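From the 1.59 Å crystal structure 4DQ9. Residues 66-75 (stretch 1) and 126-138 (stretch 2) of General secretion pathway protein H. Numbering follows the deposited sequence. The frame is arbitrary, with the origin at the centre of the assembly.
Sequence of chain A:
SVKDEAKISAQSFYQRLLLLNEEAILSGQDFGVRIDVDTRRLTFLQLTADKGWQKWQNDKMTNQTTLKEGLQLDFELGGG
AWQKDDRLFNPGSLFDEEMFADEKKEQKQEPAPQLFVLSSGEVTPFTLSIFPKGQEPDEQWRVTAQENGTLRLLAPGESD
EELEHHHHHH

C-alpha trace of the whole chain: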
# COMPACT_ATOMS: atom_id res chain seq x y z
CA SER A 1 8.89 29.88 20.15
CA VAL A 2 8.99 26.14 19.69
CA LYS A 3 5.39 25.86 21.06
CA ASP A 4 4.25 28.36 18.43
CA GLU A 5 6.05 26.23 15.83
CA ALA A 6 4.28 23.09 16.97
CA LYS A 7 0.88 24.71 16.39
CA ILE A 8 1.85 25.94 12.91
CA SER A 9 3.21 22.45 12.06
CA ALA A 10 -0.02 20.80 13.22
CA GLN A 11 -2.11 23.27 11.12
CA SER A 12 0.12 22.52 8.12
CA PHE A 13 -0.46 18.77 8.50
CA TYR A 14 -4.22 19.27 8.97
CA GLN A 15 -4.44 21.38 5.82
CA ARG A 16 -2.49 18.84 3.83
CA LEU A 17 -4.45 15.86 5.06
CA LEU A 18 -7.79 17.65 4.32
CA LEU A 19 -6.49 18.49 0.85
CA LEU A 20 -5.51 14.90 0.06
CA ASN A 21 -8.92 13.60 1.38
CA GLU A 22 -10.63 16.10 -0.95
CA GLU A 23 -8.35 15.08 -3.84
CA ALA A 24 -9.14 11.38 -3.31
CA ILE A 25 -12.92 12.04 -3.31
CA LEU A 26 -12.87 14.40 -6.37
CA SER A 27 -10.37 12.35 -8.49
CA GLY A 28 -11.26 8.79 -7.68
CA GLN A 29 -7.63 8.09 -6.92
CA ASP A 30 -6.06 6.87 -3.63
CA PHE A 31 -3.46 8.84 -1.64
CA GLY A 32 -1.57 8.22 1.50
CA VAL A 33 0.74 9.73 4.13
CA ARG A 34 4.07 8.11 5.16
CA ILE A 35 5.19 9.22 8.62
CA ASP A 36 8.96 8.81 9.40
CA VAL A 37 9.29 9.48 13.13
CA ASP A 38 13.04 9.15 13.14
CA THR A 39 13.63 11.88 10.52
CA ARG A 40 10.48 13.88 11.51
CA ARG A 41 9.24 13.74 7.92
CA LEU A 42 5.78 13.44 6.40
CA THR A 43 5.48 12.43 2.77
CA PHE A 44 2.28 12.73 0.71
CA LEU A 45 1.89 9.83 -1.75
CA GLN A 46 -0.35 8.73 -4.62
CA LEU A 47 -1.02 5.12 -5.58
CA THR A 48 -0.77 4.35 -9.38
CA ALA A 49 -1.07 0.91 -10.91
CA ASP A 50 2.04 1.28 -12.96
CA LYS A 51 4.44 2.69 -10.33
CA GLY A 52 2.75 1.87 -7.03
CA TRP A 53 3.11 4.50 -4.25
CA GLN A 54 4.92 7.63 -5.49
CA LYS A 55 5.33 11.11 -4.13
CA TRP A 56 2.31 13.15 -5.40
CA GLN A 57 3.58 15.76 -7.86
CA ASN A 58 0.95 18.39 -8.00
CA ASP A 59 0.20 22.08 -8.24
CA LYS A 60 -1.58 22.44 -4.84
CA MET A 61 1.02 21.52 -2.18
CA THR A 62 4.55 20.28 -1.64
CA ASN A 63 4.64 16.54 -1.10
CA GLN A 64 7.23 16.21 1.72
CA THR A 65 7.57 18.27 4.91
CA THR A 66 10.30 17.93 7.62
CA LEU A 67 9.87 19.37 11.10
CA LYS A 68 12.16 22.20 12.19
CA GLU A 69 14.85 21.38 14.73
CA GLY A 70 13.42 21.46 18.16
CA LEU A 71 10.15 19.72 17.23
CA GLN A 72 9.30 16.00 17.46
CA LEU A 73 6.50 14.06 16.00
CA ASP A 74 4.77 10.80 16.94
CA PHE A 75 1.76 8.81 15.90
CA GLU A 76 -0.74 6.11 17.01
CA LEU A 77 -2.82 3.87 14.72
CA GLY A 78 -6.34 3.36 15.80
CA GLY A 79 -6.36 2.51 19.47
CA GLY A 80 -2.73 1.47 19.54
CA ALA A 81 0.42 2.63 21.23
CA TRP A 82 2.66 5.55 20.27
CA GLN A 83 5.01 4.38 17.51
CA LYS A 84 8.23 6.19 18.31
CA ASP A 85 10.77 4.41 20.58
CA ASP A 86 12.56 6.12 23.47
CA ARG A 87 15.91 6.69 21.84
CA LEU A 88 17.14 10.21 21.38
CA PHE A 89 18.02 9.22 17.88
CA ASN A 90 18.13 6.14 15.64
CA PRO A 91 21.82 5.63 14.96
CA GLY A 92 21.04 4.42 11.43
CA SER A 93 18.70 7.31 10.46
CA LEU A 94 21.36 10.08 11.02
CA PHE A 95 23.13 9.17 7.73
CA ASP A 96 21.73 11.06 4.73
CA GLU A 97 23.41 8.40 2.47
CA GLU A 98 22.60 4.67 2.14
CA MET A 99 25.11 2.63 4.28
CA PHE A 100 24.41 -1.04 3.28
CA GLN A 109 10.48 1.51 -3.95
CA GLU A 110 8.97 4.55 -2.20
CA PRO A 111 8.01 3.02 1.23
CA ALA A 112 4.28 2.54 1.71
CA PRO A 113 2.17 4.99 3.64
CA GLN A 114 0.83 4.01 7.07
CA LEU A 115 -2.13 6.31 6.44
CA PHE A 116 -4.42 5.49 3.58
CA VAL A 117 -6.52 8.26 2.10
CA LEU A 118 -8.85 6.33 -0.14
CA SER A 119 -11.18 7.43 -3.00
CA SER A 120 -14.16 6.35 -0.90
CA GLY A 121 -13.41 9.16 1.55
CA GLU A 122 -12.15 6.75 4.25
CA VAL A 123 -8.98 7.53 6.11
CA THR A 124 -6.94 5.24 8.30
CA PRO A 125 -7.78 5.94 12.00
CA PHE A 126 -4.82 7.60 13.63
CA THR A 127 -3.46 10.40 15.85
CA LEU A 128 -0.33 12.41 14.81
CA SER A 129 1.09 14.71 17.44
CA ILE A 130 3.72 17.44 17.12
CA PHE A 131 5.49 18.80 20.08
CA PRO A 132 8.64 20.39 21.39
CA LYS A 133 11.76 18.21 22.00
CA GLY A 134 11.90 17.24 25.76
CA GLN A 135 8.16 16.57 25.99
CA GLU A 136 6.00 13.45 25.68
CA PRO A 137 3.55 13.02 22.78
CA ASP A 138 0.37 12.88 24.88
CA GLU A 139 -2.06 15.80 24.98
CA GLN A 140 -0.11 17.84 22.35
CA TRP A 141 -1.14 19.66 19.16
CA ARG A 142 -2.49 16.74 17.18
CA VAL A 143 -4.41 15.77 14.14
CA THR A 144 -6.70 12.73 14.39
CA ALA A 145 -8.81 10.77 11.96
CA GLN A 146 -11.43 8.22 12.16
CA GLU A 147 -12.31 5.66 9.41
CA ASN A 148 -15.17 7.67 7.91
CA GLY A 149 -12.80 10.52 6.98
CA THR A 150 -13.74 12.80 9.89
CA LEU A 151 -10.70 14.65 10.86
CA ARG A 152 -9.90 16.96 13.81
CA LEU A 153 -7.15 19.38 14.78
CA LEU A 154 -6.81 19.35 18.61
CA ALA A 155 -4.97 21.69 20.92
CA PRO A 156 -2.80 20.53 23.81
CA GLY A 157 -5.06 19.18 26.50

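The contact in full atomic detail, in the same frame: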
# COMPACT_ATOMS: atom_id res chain seq x y z
N THR A 66 9.41 18.44 6.57
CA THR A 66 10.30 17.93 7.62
C THR A 66 10.18 18.97 8.76
O THR A 66 10.20 20.21 8.54
CB THR A 66 11.77 17.78 7.13
OG1 THR A 66 11.83 16.93 5.95
CG2 THR A 66 12.66 17.26 8.28
N LEU A 67 9.94 18.48 9.95
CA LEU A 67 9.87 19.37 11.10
C LEU A 67 11.21 20.14 11.34
O LEU A 67 12.26 19.56 11.18
CB LEU A 67 9.48 18.66 12.38
CG LEU A 67 8.15 17.98 12.49
CD1 LEU A 67 8.12 17.30 13.91
CD2 LEU A 67 7.08 18.93 12.23
N LYS A 68 11.05 21.38 11.76
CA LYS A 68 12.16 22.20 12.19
C LYS A 68 12.79 21.60 13.43
O LYS A 68 12.14 20.92 14.25
CB LYS A 68 11.66 23.62 12.46
CG LYS A 68 11.66 24.55 11.22
CD LYS A 68 11.15 26.02 11.49
CE LYS A 68 10.28 26.12 12.75
NZ LYS A 68 9.15 25.14 12.74
N GLU A 69 14.08 21.91 13.60
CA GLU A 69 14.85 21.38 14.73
C GLU A 69 14.19 21.95 15.95
O GLU A 69 13.76 23.13 15.99
CB GLU A 69 16.35 21.79 14.73
N GLY A 70 14.06 21.09 16.91
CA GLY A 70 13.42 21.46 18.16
C GLY A 70 12.05 20.87 18.29
O GLY A 70 11.55 20.85 19.42
N LEU A 71 11.41 20.43 17.18
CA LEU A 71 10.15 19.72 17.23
C LEU A 71 10.33 18.23 17.03
O LEU A 71 11.30 17.81 16.36
CB LEU A 71 9.15 20.22 16.15
CG LEU A 71 8.77 21.64 16.37
CD1 LEU A 71 7.98 22.09 15.17
CD2 LEU A 71 7.90 21.75 17.62
N GLN A 72 9.39 17.47 17.58
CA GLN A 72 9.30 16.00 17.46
C GLN A 72 7.92 15.72 16.88
O GLN A 72 6.96 16.50 17.08
CB GLN A 72 9.38 15.28 18.78
CG GLN A 72 10.68 15.53 19.61
CD GLN A 72 11.80 14.78 19.08
OE1 GLN A 72 11.90 14.57 17.87
NE2 GLN A 72 12.69 14.33 19.96
N LEU A 73 7.82 14.56 16.25
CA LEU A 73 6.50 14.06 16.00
C LEU A 73 6.36 12.57 16.42
O LEU A 73 7.35 11.82 16.57
CB LEU A 73 6.01 14.23 14.64
CG LEU A 73 6.80 13.71 13.48
CD1 LEU A 73 6.62 12.25 13.27
CD2 LEU A 73 6.26 14.36 12.23
N ASP A 74 5.12 12.17 16.58
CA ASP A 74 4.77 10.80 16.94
C ASP A 74 3.39 10.43 16.47
O ASP A 74 2.63 11.34 16.07
CB ASP A 74 4.90 10.63 18.45
CG ASP A 74 5.20 9.20 18.87
OD1 ASP A 74 5.16 8.21 18.05
OD2 ASP A 74 5.61 9.03 20.09
N PHE A 75 3.06 9.16 16.42
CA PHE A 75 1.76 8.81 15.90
C PHE A 75 1.29 7.46 16.56
O PHE A 75 2.14 6.66 17.02
CB PHE A 75 1.64 8.74 14.38
CG PHE A 75 2.25 7.55 13.72
CD1 PHE A 75 3.64 7.43 13.60
CD2 PHE A 75 1.44 6.58 13.15
CE1 PHE A 75 4.26 6.33 12.99
CE2 PHE A 75 2.02 5.44 12.53
CZ PHE A 75 3.45 5.31 12.48
N PHE A 126 -6.14 7.35 13.06
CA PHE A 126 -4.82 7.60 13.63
C PHE A 126 -4.86 8.89 14.45
O PHE A 126 -5.80 9.71 14.29
CB PHE A 126 -3.73 7.74 12.50
CG PHE A 126 -3.81 9.09 11.80
CD1 PHE A 126 -4.78 9.42 10.78
CD2 PHE A 126 -2.98 10.17 12.22
CE1 PHE A 126 -4.90 10.67 10.24
CE2 PHE A 126 -3.10 11.42 11.68
CZ PHE A 126 -4.05 11.74 10.66
N THR A 127 -3.77 9.12 15.20
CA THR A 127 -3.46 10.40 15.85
C THR A 127 -1.98 10.72 15.52
O THR A 127 -1.15 9.81 15.71
CB THR A 127 -3.66 10.33 17.32
OG1 THR A 127 -5.04 10.10 17.56
CG2 THR A 127 -3.29 11.67 17.97
N LEU A 128 -1.71 11.95 15.04
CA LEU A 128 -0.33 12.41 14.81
C LEU A 128 -0.18 13.59 15.77
O LEU A 128 -0.99 14.52 15.73
CB LEU A 128 -0.10 12.87 13.39
CG LEU A 128 1.34 13.41 13.26
CD1 LEU A 128 2.25 12.32 12.83
CD2 LEU A 128 1.36 14.57 12.30
N SER A 129 0.85 13.56 16.59
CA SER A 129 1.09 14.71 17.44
C SER A 129 2.44 15.29 17.20
O SER A 129 3.40 14.60 16.78
CB SER A 129 0.89 14.33 18.85
OG SER A 129 1.95 13.69 19.31
N ILE A 130 2.51 16.59 17.44
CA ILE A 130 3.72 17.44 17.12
C ILE A 130 3.95 18.27 18.35
O ILE A 130 3.07 18.96 18.82
CB ILE A 130 3.54 18.30 15.87
CG1 ILE A 130 3.29 17.45 14.56
CG2 ILE A 130 4.81 19.29 15.57
CD1 ILE A 130 2.79 18.20 13.32
N PHE A 131 5.16 18.28 18.78
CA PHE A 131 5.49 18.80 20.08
C PHE A 131 6.97 19.11 20.28
O PHE A 131 7.82 18.59 19.62
CB PHE A 131 5.05 17.86 21.17
CG PHE A 131 5.55 16.46 20.97
CD1 PHE A 131 4.88 15.59 20.14
CD2 PHE A 131 6.74 16.00 21.56
CE1 PHE A 131 5.28 14.30 19.94
CE2 PHE A 131 7.19 14.68 21.37
CZ PHE A 131 6.51 13.83 20.52
N PRO A 132 7.27 20.00 21.22
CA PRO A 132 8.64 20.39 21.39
C PRO A 132 9.47 19.21 21.94
O PRO A 132 9.05 18.40 22.85
CB PRO A 132 8.57 21.48 22.45
CG PRO A 132 7.25 22.04 22.26
CD PRO A 132 6.37 20.88 21.97
N LYS A 133 10.72 19.19 21.46
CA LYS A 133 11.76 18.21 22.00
C LYS A 133 11.85 18.35 23.52
O LYS A 133 11.88 19.45 24.01
CB LYS A 133 13.11 18.35 21.32
CG LYS A 133 14.14 17.34 21.64
CD LYS A 133 15.48 17.60 20.88
CE LYS A 133 15.34 17.80 19.42
NZ LYS A 133 16.61 18.36 18.86
N GLY A 134 11.82 17.24 24.25
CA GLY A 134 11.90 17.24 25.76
C GLY A 134 10.56 16.86 26.36
O GLY A 134 10.45 16.48 27.54
N GLN A 135 9.53 16.88 25.55
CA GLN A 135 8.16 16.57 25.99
C GLN A 135 7.70 15.19 25.43
O GLN A 135 8.27 14.65 24.46
CB GLN A 135 7.25 17.64 25.52
CG GLN A 135 7.49 18.94 26.29
CD GLN A 135 6.66 20.11 25.83
OE1 GLN A 135 5.51 19.94 25.50
NE2 GLN A 135 7.26 21.31 25.78
N GLU A 136 6.67 14.67 26.06
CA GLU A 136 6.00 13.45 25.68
C GLU A 136 4.93 13.80 24.63
O GLU A 136 4.34 14.87 24.63
CB GLU A 136 5.36 12.83 26.94
CG GLU A 136 6.35 12.40 28.03
CD GLU A 136 7.24 11.22 27.61
OE1 GLU A 136 7.01 10.61 26.55
OE2 GLU A 136 8.22 10.91 28.29
N PRO A 137 4.52 12.79 23.84
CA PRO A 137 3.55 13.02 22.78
C PRO A 137 2.07 13.20 23.18
O PRO A 137 1.27 13.73 22.39
CB PRO A 137 3.67 11.75 21.94
CG PRO A 137 4.06 10.68 22.94
CD PRO A 137 5.06 11.41 23.85
N ASP A 138 1.72 12.86 24.43
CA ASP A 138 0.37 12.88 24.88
C ASP A 138 -0.13 14.32 25.10
O ASP A 138 0.61 15.19 25.49
CB ASP A 138 0.28 12.07 26.20
CG ASP A 138 1.00 10.71 26.09
OD1 ASP A 138 0.25 9.78 25.63
OD2 ASP A 138 2.29 10.67 26.34
O HOH W 1 12.27 21.99 22.40

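How do the two backbones lie against each other? Strand 71-75 runs antiparallel to strand 126-132, their directions 155° apart and their axes approaching to 4.6 Å. Q72 and F131 form one hydrogen-bonded pair, with Q72 N donating to F131 O at 2.8 Å and F131 N donating back to Q72 O at 3.0 Å. D74 and S129 repeat the pattern: D74 N reaches S129 O at 3.0 Å, and S129 N reaches D74 O at 2.9 Å. Between these rungs the strands draw closer, so that CA of L73 and CA of I130 are 4.5 Å apart, against 5.4 Å for the CA atoms of Q72 and F131. CA-H...O contacts line this seam; the tightest joins F75 CA to T127 O at 3.1 Å.

What fills the face carrying L73, F75, L128 and I130? Aliphatic branches interlock here, gaining from the exclusion of water rather than from any polar bond. The CG2 methyl of I130 is the bump that meets two leucines, lying 4.1 Å from L67 CD2 and 4.2 Å from L71 CD1, while its CG1 lies 4.2 Å from L73 CB. Farther along, L128 CD1 sits 3.9 Å from F75 CB and 4.4 Å from L73 CD1. The ring of F75 leads away from the second stretch, leaving its CB to make this contact.

How does the F131 ring fit on the other face? It leans across toward the first strand, and Q72 packs over one ring face, with Q72 CB 3.4 Å from F131 CE2. D74 borders the ring as well, its CB 4.0 Å from F131 CE1. The aromatic bump thus lies against the inner parts of two polar side chains. Beyond them, Q72 NE2 comes within 3.7 Å of K133 CG, an aliphatic part of the lysine, and D74 OD2 packs 3.6 Å from P137 CG. The loop that brings P137 here is tied back to the strand by S129 OG, which donates to P137 O at 3.2 Å.

What closes the contact where the strands give way to turns? Each stretch makes a type II turn, K68 to L71 in one and P132 to Q135 in the other. G70 and G134 have positive phi angles at which a CB would jam against the preceding carbonyl oxygen. K133 N donates to G70 O at 2.8 Å in a nearly straight bond, carrying the backbone pairing past P132, whose nitrogen has no hydrogen to give. A water also bridges the turns, donating to G70 O at 3.3 Å and K133 O at 3.0 Å.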